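Local coordinates for SusD family protein (Bacteroides uniformis, PDB 7KV1), which probably binds beta-glucans at the bacterial cell surface as a SusD-like, tetratricopeptide-repeat glycan-binding protein of a gut Bacteroides, at residues Y256-I261 with T427-T432; Y367-R370 with T374-W377; W433-R438 with A444-V449. One frame throughout, in Å; residues are numbered along the deposited sequence.

Following the chain from the N terminus, the first segment to take part is 256-261, on helix 250-262. Its partner in contact 1, 427-432, comes 166 residues later, at the start of helix 429-440. Within that long loop lies contact 2 (367-370 with 374-377), which folds the loop between strands 358-360 and 376-378 onto the start of strand 376-378, within that antiparallel pair. It sits well apart, about 28 Å from contact 1 between nearest atoms. Contact 3 follows in series and folds the loop after helix 429-440 back onto that helix. Contacts 1 and 3 share this helix and touch, with Lys431 NZ 2.9 Å from Ala447 O. Together they tie helix 250-262, helix 429-440 and the loop 444-449.

Contact 1 (Y256-I261 with T427-T432). With NCO (cobalt hexammine(III)), chain C.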
ATOM      1  N   TYR A 256      -6.694  13.364  13.739  1.00 20.66           N
ATOM      2  CA  TYR A 256      -6.107  12.031  14.027  1.00 20.17           C
ATOM      3  C   TYR A 256      -4.611  12.049  13.741  1.00 19.38           C
ATOM      4  O   TYR A 256      -3.854  11.483  14.542  1.00 20.01           O
ATOM      5  CB  TYR A 256      -6.811  10.925  13.253  1.00 21.46           C
ATOM      6  CG  TYR A 256      -8.252  10.687  13.636  1.00 21.66           C
ATOM      7  CD1 TYR A 256      -8.667  10.779  14.953  1.00 23.63           C
ATOM      8  CD2 TYR A 256      -9.209  10.356  12.694  1.00 22.10           C
ATOM      9  CE1 TYR A 256      -9.983  10.571  15.327  1.00 24.22           C
ATOM     10  CE2 TYR A 256     -10.523  10.096  13.057  1.00 22.41           C
ATOM     11  CZ  TYR A 256     -10.917  10.202  14.379  1.00 24.48           C
ATOM     12  OH  TYR A 256     -12.220   9.979  14.769  1.00 26.20           O
ATOM     13  N   MET A 257      -4.202  12.661  12.626  1.00 18.41           N
ATOM     14  CA  MET A 257      -2.767  12.808  12.287  1.00 19.10           C
ATOM     15  C   MET A 257      -2.060  13.601  13.402  1.00 20.00           C
ATOM     16  O   MET A 257      -1.003  13.129  13.849  1.00 21.76           O
ATOM     17  CB  MET A 257      -2.559  13.460  10.923  1.00 17.58           C
ATOM     18  CG  MET A 257      -3.184  12.675   9.795  1.00 19.42           C
ATOM     19  SD  MET A 257      -2.532  11.027   9.555  1.00 19.65           S
ATOM     20  CE  MET A 257      -3.641  10.019  10.543  1.00 19.72           C
ATOM     21  N   LYS A 258      -2.634  14.712  13.875  1.00 20.97           N
ATOM     22  CA  LYS A 258      -2.035  15.536  14.967  1.00 23.32           C
ATOM     23  C   LYS A 258      -1.962  14.767  16.286  1.00 22.61           C
ATOM     24  O   LYS A 258      -1.011  15.024  17.025  1.00 24.91           O
ATOM     25  CB  LYS A 258      -2.795  16.849  15.135  1.00 24.95           C
ATOM     26  CG  LYS A 258      -2.454  17.832  14.032  1.00 28.31           C
ATOM     27  CD  LYS A 258      -3.403  18.988  13.913  1.00 33.65           C
ATOM     28  CE  LYS A 258      -3.223  20.047  14.972  1.00 39.57           C
ATOM     29  NZ  LYS A 258      -4.122  21.169  14.620  1.00 47.57           N
ATOM     30  N   GLU A 259      -2.881  13.840  16.572  1.00 22.62           N
ATOM     31  CA  GLU A 259      -2.717  12.971  17.767  1.00 25.58           C
ATOM     32  C   GLU A 259      -1.422  12.164  17.622  1.00 24.55           C
ATOM     33  O   GLU A 259      -0.779  11.947  18.626  1.00 22.01           O
ATOM     34  CB  GLU A 259      -3.836  11.946  17.954  1.00 29.28           C
ATOM     35  CG  GLU A 259      -5.195  12.556  18.172  1.00 34.98           C
ATOM     36  CD  GLU A 259      -6.261  11.498  18.448  1.00 38.09           C
ATOM     37  OE1 GLU A 259      -5.979  10.541  19.206  1.00 34.44           O
ATOM     38  OE2 GLU A 259      -7.364  11.636  17.879  1.00 43.88           O
ATOM     39  N   LEU A 260      -1.102  11.639  16.435  1.00 20.82           N
ATOM     40  CA  LEU A 260       0.121  10.814  16.282  1.00 21.30           C
ATOM     41  C   LEU A 260       1.343  11.734  16.367  1.00 21.98           C
ATOM     42  O   LEU A 260       2.333  11.330  16.973  1.00 22.33           O
ATOM     43  CB  LEU A 260       0.077  10.064  14.943  1.00 21.65           C
ATOM     44  CG  LEU A 260      -1.044   9.037  14.822  1.00 21.69           C
ATOM     45  CD1 LEU A 260      -0.962   8.327  13.490  1.00 20.64           C
ATOM     46  CD2 LEU A 260      -1.033   8.069  15.997  1.00 22.88           C
ATOM     47  N   ILE A 261       1.277  12.913  15.743  1.00 20.92           N
ATOM     48  CA  ILE A 261       2.364  13.938  15.798  1.00 20.65           C
ATOM     49  C   ILE A 261       2.542  14.417  17.257  1.00 21.89           C
ATOM     50  O   ILE A 261       3.674  14.712  17.634  1.00 20.76           O
ATOM     51  CB  ILE A 261       2.055  15.061  14.789  1.00 21.54           C
ATOM     52  CG1 ILE A 261       2.068  14.520  13.358  1.00 21.45           C
ATOM     53  CG2 ILE A 261       3.009  16.226  14.923  1.00 22.26           C
ATOM     54  CD1 ILE A 261       1.465  15.448  12.352  1.00 23.67           C
ATOM     55  N   THR A 427       3.221  28.607   6.175  1.00 21.49           N
ATOM     56  CA  THR A 427       4.409  28.769   7.044  1.00 23.47           C
ATOM     57  C   THR A 427       4.062  28.236   8.428  1.00 23.45           C
ATOM     58  O   THR A 427       4.890  28.366   9.295  1.00 26.18           O
ATOM     59  CB  THR A 427       4.906  30.219   7.086  1.00 24.50           C
ATOM     60  OG1 THR A 427       3.801  31.032   7.501  1.00 22.99           O
ATOM     61  CG2 THR A 427       5.394  30.674   5.733  1.00 24.34           C
ATOM     62  N   GLY A 428       2.918  27.591   8.594  1.00 23.79           N
ATOM     63  CA  GLY A 428       2.491  27.073   9.907  1.00 23.92           C
ATOM     64  C   GLY A 428       2.903  25.624  10.132  1.00 25.01           C
ATOM     65  O   GLY A 428       4.024  25.211   9.719  1.00 21.37           O
ATOM     66  N   GLU A 429       2.014  24.852  10.761  1.00 23.65           N
ATOM     67  CA  GLU A 429       2.272  23.437  11.103  1.00 25.65           C
ATOM     68  C   GLU A 429       2.606  22.640   9.826  1.00 20.68           C
ATOM     69  O   GLU A 429       3.494  21.818   9.859  1.00 19.47           O
ATOM     70  CB  GLU A 429       1.018  22.839  11.717  1.00 27.98           C
ATOM     71  CG  GLU A 429       0.645  23.456  13.030  1.00 37.66           C
ATOM     72  CD  GLU A 429      -0.584  22.755  13.576  1.00 40.11           C
ATOM     73  OE1 GLU A 429      -1.623  22.717  12.858  1.00 40.57           O
ATOM     74  OE2 GLU A 429      -0.448  22.159  14.658  1.00 52.93           O
ATOM     75  N   ALA A 430       1.982  22.949   8.697  1.00 21.35           N
ATOM     76  CA  ALA A 430       2.254  22.201   7.436  1.00 19.71           C
ATOM     77  C   ALA A 430       3.740  22.286   7.073  1.00 22.12           C
ATOM     78  O   ALA A 430       4.340  21.245   6.707  1.00 22.82           O
ATOM     79  CB  ALA A 430       1.379  22.739   6.364  1.00 21.17           C
ATOM     80  N   LYS A 431       4.357  23.458   7.250  1.00 21.41           N
ATOM     81  CA  LYS A 431       5.793  23.669   6.941  1.00 22.31           C
ATOM     82  C   LYS A 431       6.650  22.908   7.947  1.00 21.02           C
ATOM     83  O   LYS A 431       7.619  22.278   7.518  1.00 20.58           O
ATOM     84  CB  LYS A 431       6.121  25.167   6.950  1.00 22.96           C
ATOM     85  CG  LYS A 431       7.593  25.529   6.912  1.00 22.41           C
ATOM     86  CD  LYS A 431       7.795  27.049   6.974  1.00 24.67           C
ATOM     87  CE  LYS A 431       9.219  27.464   7.262  1.00 24.45           C
ATOM     88  NZ  LYS A 431       9.344  28.936   7.129  1.00 26.66           N
ATOM     89  N   THR A 432       6.349  22.991   9.244  1.00 21.40           N
ATOM     90  CA  THR A 432       7.095  22.221  10.277  1.00 21.27           C
ATOM     91  C   THR A 432       7.151  20.724   9.895  1.00 20.33           C
ATOM     92  O   THR A 432       8.241  20.124   9.888  1.00 18.94           O
ATOM     93  CB  THR A 432       6.448  22.393  11.645  1.00 21.87           C
ATOM     94  OG1 THR A 432       6.434  23.798  11.898  1.00 24.04           O
ATOM     95  CG2 THR A 432       7.200  21.630  12.718  1.00 26.03           C
TER
HETATM   96 CO   NCO C 601       7.172  13.685  18.352  1.00 23.12          CO
HETATM   97  N1  NCO C 601       7.541  12.164  19.609  1.00 22.87           N
HETATM   98  N2  NCO C 601       6.631  15.216  17.192  1.00 24.53           N
HETATM   99  N3  NCO C 601       8.687  14.840  19.147  1.00 25.49           N
HETATM  100  N4  NCO C 601       5.903  14.415  19.671  1.00 22.68           N
HETATM  101  N5  NCO C 601       5.666  12.587  17.519  1.00 22.10           N
HETATM  102  N6  NCO C 601       8.462  12.987  17.026  1.00 24.55           N
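Lys258 and Glu429 reach across from two helices and meet at about a right angle, forming a salt bridge at the surface. In both residues the bond from CA to CB points toward the other segment. The lysine chain leans over to the carboxylate through a bend at its third torsion (chi3 76°). Its NZ comes to 3.4 Å from Glu429 OE1, a weak hydrogen bond. The CE of Lys258 is 3.5 Å from Glu429 OE2. The Glu429 chain runs extended beyond CG. The CA atoms of Lys258 and Glu429 stay 9.8 Å apart, so between these two segments only the long side chains meet.

One helical turn further on, the backbone of 256-261 serves a bound ion. Ile261 O accepts from three ammine ligands of cobalt hexammine(III), the shortest bond being 2.9 Å from N5. Ser263 O, Phe266 O and Tyr408 OH also bind this complex.

Glu429 directly follows Gly428, the N-cap of helix 429-440. Met257, Leu260 and Ile261 pack on helix 408-420, and Met257 and Leu260 also touch helix 230-244. Trp433 packs on Lys258 and Ile261 and also joins helices 250-262 and 429-440, probably within the tetratricopeptide-repeat-type part of the SusD fold.

Contact 2 (Y367-R370 with T374-W377)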
ATOM      1  N   TYR A 367      24.351  -9.379 -16.336  1.00 33.71           N
ATOM      2  CA  TYR A 367      23.318 -10.333 -15.893  1.00 31.26           C
ATOM      3  C   TYR A 367      22.479 -10.599 -17.128  1.00 29.65           C
ATOM      4  O   TYR A 367      22.800 -10.028 -18.180  1.00 32.91           O
ATOM      5  CB  TYR A 367      22.642  -9.822 -14.621  1.00 29.52           C
ATOM      6  CG  TYR A 367      21.920  -8.494 -14.692  1.00 28.73           C
ATOM      7  CD1 TYR A 367      20.652  -8.412 -15.223  1.00 27.69           C
ATOM      8  CD2 TYR A 367      22.457  -7.340 -14.139  1.00 28.23           C
ATOM      9  CE1 TYR A 367      19.955  -7.218 -15.243  1.00 27.01           C
ATOM     10  CE2 TYR A 367      21.764  -6.134 -14.136  1.00 25.98           C
ATOM     11  CZ  TYR A 367      20.494  -6.083 -14.676  1.00 24.91           C
ATOM     12  OH  TYR A 367      19.763  -4.937 -14.711  1.00 22.59           O
ATOM     13  N   THR A 368      21.482 -11.470 -17.051  1.00 29.38           N
ATOM     14  CA  THR A 368      20.572 -11.678 -18.196  1.00 28.44           C
ATOM     15  C   THR A 368      19.524 -10.570 -18.143  1.00 27.79           C
ATOM     16  O   THR A 368      18.658 -10.645 -17.253  1.00 26.85           O
ATOM     17  CB  THR A 368      19.967 -13.076 -18.165  1.00 28.50           C
ATOM     18  OG1 THR A 368      21.104 -13.943 -18.104  1.00 28.81           O
ATOM     19  CG2 THR A 368      19.071 -13.317 -19.357  1.00 29.65           C
ATOM     20  N   LYS A 369      19.668  -9.571 -19.011  1.00 27.27           N
ATOM     21  CA  LYS A 369      18.713  -8.453 -19.170  1.00 27.19           C
ATOM     22  C   LYS A 369      17.361  -9.014 -19.602  1.00 25.93           C
ATOM     23  O   LYS A 369      17.284  -9.817 -20.542  1.00 24.22           O
ATOM     24  CB  LYS A 369      19.199  -7.420 -20.176  1.00 31.02           C
ATOM     25  CG  LYS A 369      20.380  -6.581 -19.712  1.00 33.46           C
ATOM     26  CD  LYS A 369      20.723  -5.534 -20.735  1.00 38.32           C
ATOM     27  CE  LYS A 369      22.105  -4.948 -20.561  1.00 42.04           C
ATOM     28  NZ  LYS A 369      22.266  -3.736 -21.404  1.00 45.25           N
ATOM     29  N   ARG A 370      16.330  -8.623 -18.877  1.00 24.60           N
ATOM     30  CA  ARG A 370      14.935  -8.980 -19.177  1.00 22.17           C
ATOM     31  C   ARG A 370      14.260  -7.739 -19.774  1.00 24.00           C
ATOM     32  O   ARG A 370      14.954  -6.747 -20.105  1.00 23.89           O
ATOM     33  CB  ARG A 370      14.302  -9.574 -17.930  1.00 23.65           C
ATOM     34  CG  ARG A 370      14.626 -11.049 -17.731  1.00 22.38           C
ATOM     35  CD  ARG A 370      13.845 -11.703 -16.601  1.00 22.32           C
ATOM     36  NE  ARG A 370      13.853 -13.151 -16.797  1.00 22.05           N
ATOM     37  CZ  ARG A 370      12.958 -14.023 -16.336  1.00 24.60           C
ATOM     38  NH1 ARG A 370      11.952 -13.639 -15.573  1.00 23.49           N
ATOM     39  NH2 ARG A 370      13.069 -15.306 -16.664  1.00 26.24           N
ATOM     40  N   THR A 374      16.798  -1.545 -17.047  1.00 21.26           N
ATOM     41  CA  THR A 374      17.406  -0.193 -16.890  1.00 21.51           C
ATOM     42  C   THR A 374      18.724  -0.301 -16.129  1.00 22.99           C
ATOM     43  O   THR A 374      19.400   0.738 -16.014  1.00 25.28           O
ATOM     44  CB  THR A 374      16.476   0.776 -16.139  1.00 20.46           C
ATOM     45  OG1 THR A 374      16.243   0.277 -14.822  1.00 19.75           O
ATOM     46  CG2 THR A 374      15.149   0.972 -16.846  1.00 19.42           C
ATOM     47  N   HIS A 375      19.035  -1.486 -15.587  1.00 24.39           N
ATOM     48  CA  HIS A 375      20.153  -1.703 -14.623  1.00 25.73           C
ATOM     49  C   HIS A 375      19.870  -0.926 -13.333  1.00 24.61           C
ATOM     50  O   HIS A 375      20.829  -0.727 -12.548  1.00 25.08           O
ATOM     51  CB  HIS A 375      21.519  -1.315 -15.234  1.00 26.69           C
ATOM     52  CG  HIS A 375      22.254  -2.487 -15.795  1.00 29.30           C
ATOM     53  ND1 HIS A 375      21.649  -3.374 -16.671  1.00 30.63           N
ATOM     54  CD2 HIS A 375      23.509  -2.963 -15.577  1.00 30.26           C
ATOM     55  CE1 HIS A 375      22.501  -4.342 -16.975  1.00 29.26           C
ATOM     56  NE2 HIS A 375      23.647  -4.115 -16.329  1.00 28.42           N
ATOM     57  N   ILE A 376      18.609  -0.519 -13.106  1.00 21.88           N
ATOM     58  CA  ILE A 376      18.188   0.080 -11.802  1.00 20.19           C
ATOM     59  C   ILE A 376      17.029  -0.742 -11.267  1.00 19.68           C
ATOM     60  O   ILE A 376      16.138  -1.071 -12.065  1.00 20.23           O
ATOM     61  CB  ILE A 376      17.799   1.563 -11.896  1.00 22.63           C
ATOM     62  CG1 ILE A 376      18.782   2.375 -12.737  1.00 25.45           C
ATOM     63  CG2 ILE A 376      17.621   2.150 -10.505  1.00 20.79           C
ATOM     64  CD1 ILE A 376      18.318   3.770 -12.993  1.00 28.36           C
ATOM     65  N   TRP A 377      17.059  -0.994  -9.963  1.00 19.58           N
ATOM     66  CA  TRP A 377      16.084  -1.817  -9.236  1.00 20.95           C
ATOM     67  C   TRP A 377      15.731  -1.122  -7.932  1.00 20.48           C
ATOM     68  O   TRP A 377      16.455  -0.175  -7.544  1.00 21.01           O
ATOM     69  CB  TRP A 377      16.661  -3.209  -9.002  1.00 20.84           C
ATOM     70  CG  TRP A 377      17.124  -3.884 -10.258  1.00 20.65           C
ATOM     71  CD1 TRP A 377      18.386  -3.900 -10.784  1.00 20.90           C
ATOM     72  CD2 TRP A 377      16.293  -4.580 -11.204  1.00 20.97           C
ATOM     73  NE1 TRP A 377      18.391  -4.566 -11.987  1.00 20.93           N
ATOM     74  CE2 TRP A 377      17.128  -5.025 -12.250  1.00 20.41           C
ATOM     75  CE3 TRP A 377      14.927  -4.870 -11.267  1.00 20.11           C
ATOM     76  CZ2 TRP A 377      16.630  -5.742 -13.342  1.00 20.84           C
ATOM     77  CZ3 TRP A 377      14.445  -5.594 -12.338  1.00 20.06           C
ATOM     78  CH2 TRP A 377      15.282  -6.020 -13.362  1.00 20.44           C
TER
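Tyr367, His375 and Trp377 form an aromatic cluster where a loop turns back into strand 376-378, which pairs antiparallel with strand 358-360. An ST turn at Thr374 leads into the strand: its OG1 accepts from Ile376 N.

Ring stacking joins Tyr367 to His375. It is an offset stack, with centroids 4.4 Å apart and planes at 19°. The two side chains come from opposite directions. Tyr367 CE2 lies over one face of the imidazole, displaced toward its rim and 3.4 Å from His375 CE1. The CG of Tyr367 sits between its backbone N and carbonyl carbon (chi1 61°), which places the ring over the imidazole.

The polar contacts gather at the phenol oxygen. Trp377 NE1 donates to Tyr367 OH at 3.1 Å, with the oxygen close to the indole plane. Tyr367 OH is also hydrogen-bonded to Asp373 OD1. The same carboxylate binds His375 ND1 through OD2, while His375 NE2 is hydrogen-bonded to Val365 O. Bonds at both nitrogens limit rotation of the imidazole.

Apolar contacts add to this. The Tyr367 and Trp377 side chains slide past one another, their rings oblique, with Tyr367 CZ 4.1 Å from Trp377 CZ2. The extended Lys369 chain crosses His375 at about a right angle, bringing Lys369 CE to 3.7 Å from His375 CE1.

Contact 3 (W433-R438 with A444-V449); sequences WLNEVR and AGLANV
The loop 444-449 runs back beside helical residues 433-438, and the backbones come close at Asn435 and Gly445, whose CA atoms are 4.8 Å apart. Toward the other end the gap widens, to 7.8 Å between the CA atoms of Leu434 and Val449.

Asn435 grips the loop with both ends of its amide. Its OD1 accepts from Leu446 N at 2.7 Å, with the donor tilted 33° from the carbonyl plane. Its ND2 gives an almost straight bond to Leu446 O, 2.8 Å away and in the plane of the amide. One side chain therefore satisfies the N-H and the carbonyl of a single loop residue. About one turn further along the helix, Arg438 holds Ala444, earlier in the loop. Its NE donates to Ala444 O at 2.9 Å, with the oxygen at the guanidinium edge; NH2 adds a weak bond to it. The bend at chi3 (60°) turns this edge to the loop. Leu446 CD2 lies over one guanidinium face, and NH1 forms a salt bridge with Glu457. On the apolar side, Leu434 CD2 meets Leu446 CD1 at 3.8 Å and Val449 CG1 at 4.1 Å.

Leu434 and Leu446 also pack on helix 451-461, while Trp433 and Val437 touch helix 408-420. This is a helix-loop-helix connection, consistent with a tetratricopeptide-repeat-type region: helix 429-440 pins the loop that leads into helix 451-461.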
ATOM      1  N   TRP A 433       5.991  20.146   9.616  1.00 19.90           N
ATOM      2  CA  TRP A 433       5.832  18.696   9.320  1.00 20.74           C
ATOM      3  C   TRP A 433       6.540  18.297   8.025  1.00 21.02           C
ATOM      4  O   TRP A 433       7.348  17.327   8.070  1.00 20.54           O
ATOM      5  CB  TRP A 433       4.348  18.358   9.267  1.00 19.86           C
ATOM      6  CG  TRP A 433       3.683  18.657  10.565  1.00 19.62           C
ATOM      7  CD1 TRP A 433       4.249  18.606  11.795  1.00 19.27           C
ATOM      8  CD2 TRP A 433       2.304  18.988  10.761  1.00 20.22           C
ATOM      9  NE1 TRP A 433       3.314  18.913  12.748  1.00 22.49           N
ATOM     10  CE2 TRP A 433       2.119  19.166  12.150  1.00 21.63           C
ATOM     11  CE3 TRP A 433       1.210  19.154   9.908  1.00 21.64           C
ATOM     12  CZ2 TRP A 433       0.884  19.488  12.703  1.00 20.97           C
ATOM     13  CZ3 TRP A 433      -0.013  19.488  10.448  1.00 21.55           C
ATOM     14  CH2 TRP A 433      -0.161  19.665  11.828  1.00 21.76           C
ATOM     15  N   LEU A 434       6.263  18.977   6.911  1.00 21.06           N
ATOM     16  CA  LEU A 434       6.941  18.637   5.632  1.00 20.76           C
ATOM     17  C   LEU A 434       8.457  18.785   5.807  1.00 21.38           C
ATOM     18  O   LEU A 434       9.196  17.895   5.338  1.00 18.66           O
ATOM     19  CB  LEU A 434       6.437  19.511   4.480  1.00 23.07           C
ATOM     20  CG  LEU A 434       6.995  19.090   3.118  1.00 27.00           C
ATOM     21  CD1 LEU A 434       5.888  19.042   2.080  1.00 30.16           C
ATOM     22  CD2 LEU A 434       8.101  20.017   2.668  1.00 28.79           C
ATOM     23  N   ASN A 435       8.924  19.818   6.523  1.00 20.19           N
ATOM     24  CA  ASN A 435      10.385  20.085   6.625  1.00 22.93           C
ATOM     25  C   ASN A 435      11.068  19.019   7.494  1.00 22.13           C
ATOM     26  O   ASN A 435      12.265  18.763   7.253  1.00 21.88           O
ATOM     27  CB  ASN A 435      10.689  21.512   7.084  1.00 22.02           C
ATOM     28  CG  ASN A 435      10.510  22.517   5.969  1.00 24.01           C
ATOM     29  OD1 ASN A 435      10.432  22.117   4.808  1.00 22.52           O
ATOM     30  ND2 ASN A 435      10.446  23.811   6.303  1.00 22.04           N
ATOM     31  N   GLU A 436      10.364  18.414   8.452  1.00 22.14           N
ATOM     32  CA  GLU A 436      10.899  17.284   9.277  1.00 22.63           C
ATOM     33  C   GLU A 436      11.251  16.103   8.351  1.00 20.99           C
ATOM     34  O   GLU A 436      12.301  15.484   8.552  1.00 20.39           O
ATOM     35  CB  GLU A 436       9.838  16.905  10.310  1.00 26.11           C
ATOM     36  CG  GLU A 436      10.267  16.125  11.531  1.00 35.48           C
ATOM     37  CD  GLU A 436       9.264  16.264  12.686  1.00 47.00           C
ATOM     38  OE1 GLU A 436       8.729  17.425  12.856  1.00 50.72           O
ATOM     39  OE2 GLU A 436       8.957  15.216  13.411  1.00 51.84           O
ATOM     40  N   VAL A 437      10.387  15.815   7.377  1.00 19.39           N
ATOM     41  CA  VAL A 437      10.622  14.788   6.320  1.00 19.12           C
ATOM     42  C   VAL A 437      11.790  15.236   5.431  1.00 20.25           C
ATOM     43  O   VAL A 437      12.677  14.412   5.199  1.00 20.51           O
ATOM     44  CB  VAL A 437       9.347  14.494   5.506  1.00 19.40           C
ATOM     45  CG1 VAL A 437       9.584  13.494   4.391  1.00 20.36           C
ATOM     46  CG2 VAL A 437       8.204  14.002   6.388  1.00 19.80           C
ATOM     47  N   ARG A 438      11.796  16.461   4.921  1.00 20.62           N
ATOM     48  CA  ARG A 438      12.890  16.944   4.024  1.00 23.14           C
ATOM     49  C   ARG A 438      14.222  16.895   4.772  1.00 23.67           C
ATOM     50  O   ARG A 438      15.191  16.386   4.214  1.00 23.53           O
ATOM     51  CB  ARG A 438      12.597  18.361   3.558  1.00 24.23           C
ATOM     52  CG  ARG A 438      11.457  18.439   2.561  1.00 23.86           C
ATOM     53  CD  ARG A 438      11.336  19.782   1.878  1.00 26.10           C
ATOM     54  NE  ARG A 438      12.500  20.183   1.108  1.00 27.59           N
ATOM     55  CZ  ARG A 438      12.740  19.858  -0.163  1.00 30.81           C
ATOM     56  NH1 ARG A 438      11.929  19.048  -0.844  1.00 26.89           N
ATOM     57  NH2 ARG A 438      13.827  20.336  -0.738  1.00 33.92           N
ATOM     58  N   ALA A 444      17.326  20.825   2.381  1.00 25.30           N
ATOM     59  CA  ALA A 444      16.930  22.125   2.965  1.00 26.27           C
ATOM     60  C   ALA A 444      15.411  22.145   3.137  1.00 24.74           C
ATOM     61  O   ALA A 444      14.676  21.641   2.241  1.00 23.05           O
ATOM     62  CB  ALA A 444      17.391  23.265   2.075  1.00 25.71           C
ATOM     63  N   GLY A 445      14.951  22.728   4.237  1.00 24.21           N
ATOM     64  CA  GLY A 445      13.511  22.977   4.470  1.00 26.26           C
ATOM     65  C   GLY A 445      12.963  23.941   3.426  1.00 27.21           C
ATOM     66  O   GLY A 445      13.787  24.692   2.835  1.00 27.10           O
ATOM     67  N   LEU A 446      11.654  23.891   3.136  1.00 24.34           N
ATOM     68  CA  LEU A 446      10.973  24.907   2.300  1.00 22.21           C
ATOM     69  C   LEU A 446      10.565  26.071   3.219  1.00 21.48           C
ATOM     70  O   LEU A 446      10.129  25.794   4.321  1.00 19.12           O
ATOM     71  CB  LEU A 446       9.750  24.302   1.610  1.00 22.17           C
ATOM     72  CG  LEU A 446      10.031  23.096   0.713  1.00 25.12           C
ATOM     73  CD1 LEU A 446       8.779  22.658  -0.013  1.00 25.50           C
ATOM     74  CD2 LEU A 446      11.122  23.401  -0.290  1.00 26.06           C
ATOM     75  N   ALA A 447      10.703  27.319   2.768  1.00 20.43           N
ATOM     76  CA  ALA A 447      10.300  28.516   3.560  1.00 21.90           C
ATOM     77  C   ALA A 447       8.779  28.694   3.567  1.00 20.75           C
ATOM     78  O   ALA A 447       8.254  29.385   4.450  1.00 23.25           O
ATOM     79  CB  ALA A 447      10.991  29.753   3.031  1.00 21.40           C
ATOM     80  N   ASN A 448       8.094  28.159   2.582  1.00 22.42           N
ATOM     81  CA  ASN A 448       6.616  28.209   2.475  1.00 24.49           C
ATOM     82  C   ASN A 448       6.199  26.903   1.790  1.00 24.20           C
ATOM     83  O   ASN A 448       6.926  26.490   0.896  1.00 27.08           O
ATOM     84  CB  ASN A 448       6.120  29.442   1.716  1.00 23.57           C
ATOM     85  CG  ASN A 448       4.601  29.546   1.675  1.00 26.21           C
ATOM     86  OD1 ASN A 448       3.943  29.626   2.702  1.00 29.23           O
ATOM     87  ND2 ASN A 448       4.018  29.530   0.493  1.00 28.40           N
ATOM     88  N   VAL A 449       5.108  26.278   2.213  1.00 22.28           N
ATOM     89  CA  VAL A 449       4.714  24.945   1.678  1.00 21.84           C
ATOM     90  C   VAL A 449       3.337  25.079   1.046  1.00 22.56           C
ATOM     91  O   VAL A 449       2.449  25.784   1.606  1.00 20.43           O
ATOM     92  CB  VAL A 449       4.800  23.816   2.725  1.00 24.60           C
ATOM     93  CG1 VAL A 449       6.208  23.647   3.270  1.00 25.13           C
ATOM     94  CG2 VAL A 449       3.846  24.006   3.891  1.00 29.64           C
TER